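Local coordinates for sulfate permease family protein (Vibrio cholerae O1 biovar El Tor, PDB 3MGL) that is a putative membrane transporter of the sulfate permease family, represented here by its STAS domain, and probably moves anions such as sulfate across the membrane, at the interface of chains A and B. Residues are numbered along the deposited sequence; one frame, centred on the assembly and turned at random. Chains: chain A/B, Sulfate permease family protein.

The interface of chains A and B. Residues chain A 4, 7-8, 114, 116-117, 120; chain B 4, 7-8, 116.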
loop_
_atom_site.group_PDB
_atom_site.type_symbol
_atom_site.label_atom_id
_atom_site.label_comp_id
_atom_site.label_asym_id
_atom_site.label_seq_id
_atom_site.Cartn_x
_atom_site.Cartn_y
_atom_site.Cartn_z
ATOM N N GLU A 4 19.489 -7.613 0.418
ATOM C CA GLU A 4 20.139 -8.519 -0.525
ATOM C C GLU A 4 21.408 -7.867 -1.055
ATOM O O GLU A 4 22.489 -8.500 -1.088
ATOM C CB GLU A 4 19.172 -8.889 -1.665
ATOM C CG GLU A 4 18.271 -7.726 -2.162
ATOM C CD GLU A 4 16.842 -8.148 -2.529
ATOM O OE1 GLU A 4 16.526 -9.360 -2.468
ATOM O OE2 GLU A 4 16.025 -7.253 -2.871
ATOM N N TYR A 7 24.023 -7.508 1.851
ATOM C CA TYR A 7 24.757 -8.727 2.170
ATOM C C TYR A 7 25.845 -9.031 1.152
ATOM O O TYR A 7 26.955 -9.379 1.525
ATOM C CB TYR A 7 23.817 -9.925 2.300
ATOM C CG TYR A 7 24.542 -11.201 2.655
ATOM C CD1 TYR A 7 25.049 -11.404 3.950
ATOM C CD2 TYR A 7 24.738 -12.199 1.698
ATOM C CE1 TYR A 7 25.721 -12.571 4.277
ATOM C CE2 TYR A 7 25.402 -13.384 2.024
ATOM C CZ TYR A 7 25.895 -13.557 3.303
ATOM O OH TYR A 7 26.564 -14.716 3.616
ATOM N N GLU A 8 25.524 -8.903 -0.127
ATOM C CA GLU A 8 26.504 -9.164 -1.172
ATOM C C GLU A 8 27.657 -8.166 -1.169
ATOM O O GLU A 8 28.802 -8.547 -1.374
ATOM C CB GLU A 8 25.857 -9.210 -2.556
ATOM C CG GLU A 8 25.297 -10.541 -2.935
ATOM C CD GLU A 8 26.271 -11.705 -2.703
ATOM O OE1 GLU A 8 27.494 -11.579 -3.003
ATOM O OE2 GLU A 8 25.795 -12.747 -2.214
ATOM N N VAL A 114 18.004 -14.916 -10.150
ATOM C CA VAL A 114 17.809 -14.155 -8.923
ATOM C C VAL A 114 18.780 -12.961 -8.867
ATOM O O VAL A 114 19.929 -13.076 -9.269
ATOM C CB VAL A 114 18.018 -15.071 -7.652
ATOM C CG1 VAL A 114 17.653 -14.353 -6.442
ATOM C CG2 VAL A 114 17.161 -16.323 -7.733
ATOM N N GLU A 116 20.503 -11.618 -6.536
ATOM C CA GLU A 116 21.736 -11.818 -5.782
ATOM C C GLU A 116 22.825 -12.539 -6.556
ATOM O O GLU A 116 24.004 -12.199 -6.408
ATOM C CB GLU A 116 21.486 -12.517 -4.470
ATOM C CG GLU A 116 22.269 -11.829 -3.417
ATOM C CD GLU A 116 22.018 -12.356 -2.069
ATOM O OE1 GLU A 116 20.825 -12.559 -1.731
ATOM O OE2 GLU A 116 23.023 -12.550 -1.338
ATOM N N GLY A 117 22.435 -13.506 -7.387
ATOM C CA GLY A 117 23.377 -14.140 -8.320
ATOM C C GLY A 117 23.959 -13.120 -9.307
ATOM O O GLY A 117 25.165 -13.106 -9.558
ATOM N N SER A 120 26.354 -10.701 -7.199
ATOM C CA SER A 120 27.570 -11.455 -6.921
ATOM C C SER A 120 28.481 -11.555 -8.160
ATOM O O SER A 120 29.658 -11.163 -8.100
ATOM C CB SER A 120 27.256 -12.842 -6.380
ATOM O OG SER A 120 28.484 -13.495 -6.099
ATOM N N GLU B 4 17.638 -12.968 0.309
ATOM C CA GLU B 4 16.524 -13.790 -0.231
ATOM C C GLU B 4 16.723 -15.254 0.080
ATOM O O GLU B 4 17.844 -15.805 0.024
ATOM C CB GLU B 4 16.352 -13.588 -1.743
ATOM C CG GLU B 4 15.507 -14.643 -2.468
ATOM C CD GLU B 4 13.999 -14.593 -2.119
ATOM O OE1 GLU B 4 13.468 -15.599 -1.517
ATOM O OE2 GLU B 4 13.365 -13.557 -2.459
ATOM N N TYR B 7 17.840 -17.629 -3.148
ATOM C CA TYR B 7 19.253 -17.673 -3.485
ATOM C C TYR B 7 20.051 -18.543 -2.514
ATOM O O TYR B 7 20.875 -19.341 -2.947
ATOM C CB TYR B 7 19.855 -16.267 -3.566
ATOM C CG TYR B 7 21.314 -16.274 -3.951
ATOM C CD1 TYR B 7 21.710 -16.539 -5.273
ATOM C CD2 TYR B 7 22.309 -16.019 -3.001
ATOM C CE1 TYR B 7 23.041 -16.550 -5.624
ATOM C CE2 TYR B 7 23.666 -16.020 -3.362
ATOM C CZ TYR B 7 24.011 -16.291 -4.667
ATOM O OH TYR B 7 25.336 -16.290 -5.026
ATOM N N GLU B 8 19.799 -18.385 -1.212
ATOM C CA GLU B 8 20.547 -19.120 -0.194
ATOM C C GLU B 8 20.161 -20.592 -0.159
ATOM O O GLU B 8 20.998 -21.445 0.082
ATOM C CB GLU B 8 20.358 -18.522 1.190
ATOM C CG GLU B 8 21.211 -17.306 1.476
ATOM C CD GLU B 8 22.720 -17.562 1.358
ATOM O OE1 GLU B 8 23.195 -18.649 1.775
ATOM O OE2 GLU B 8 23.430 -16.660 0.857
ATOM N N GLU B 116 19.996 -12.695 5.267
ATOM C CA GLU B 116 20.807 -13.633 4.506
ATOM C C GLU B 116 21.975 -14.273 5.283
ATOM O O GLU B 116 22.212 -15.482 5.157
ATOM C CB GLU B 116 21.311 -12.956 3.269
ATOM C CG GLU B 116 21.892 -13.924 2.346
ATOM C CD GLU B 116 21.638 -13.571 0.930
ATOM O OE1 GLU B 116 21.152 -12.442 0.660
ATOM O OE2 GLU B 116 21.933 -14.434 0.082
#
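This patch, part of a two-fold symmetric interface between two STAS domains, brings together from each chain the N-terminal helix (3-11 in A, 5-11 in B) and the start of the C-terminal helix (115-128 in A, 115-127 in B). The pairing may not persist in the full-length transporter.

At the centre two carboxylates, like charges if both are ionised, meet tip to tip, A:Glu116 against B:Glu116, their planes turned 74° apart. Each oxygen of one lies within 2.8 Å of both oxygens of the other, and A:Glu116 OE1 and B:Glu116 OE1 are modelled 2.4 Å apart. Two deprotonated groups would clash here; a shared proton could relieve one pair at most, and the crowding probably includes model error. The carboxylates of A:Glu8 and B:Glu8 stand nearby, A:Glu8 OE2 4.8 Å from B:Glu116 OE2, and this accumulation of acids would be expected to favour proton uptake.

Tyrosine rings flank the acidic pair. In both copies CG is anti to the backbone N (chi1 -179° in A:Tyr7), which lays a ring face against the opposing glutamate. The bent chain of B:Glu116 crosses A:Tyr7 with its CG 3.7 Å from the ring centroid, a CH-pi contact displaced toward the rim. On the twin side A:Glu116, extended beyond CG, offers CB instead, 4.0 Å from the centroid of the B:Tyr7 ring.

Van der Waals packing completes the seat of B:Tyr7: A:Val114 CG1 touches its CB, and its CE1 rests 3.6 Å from A:Gly117 CA.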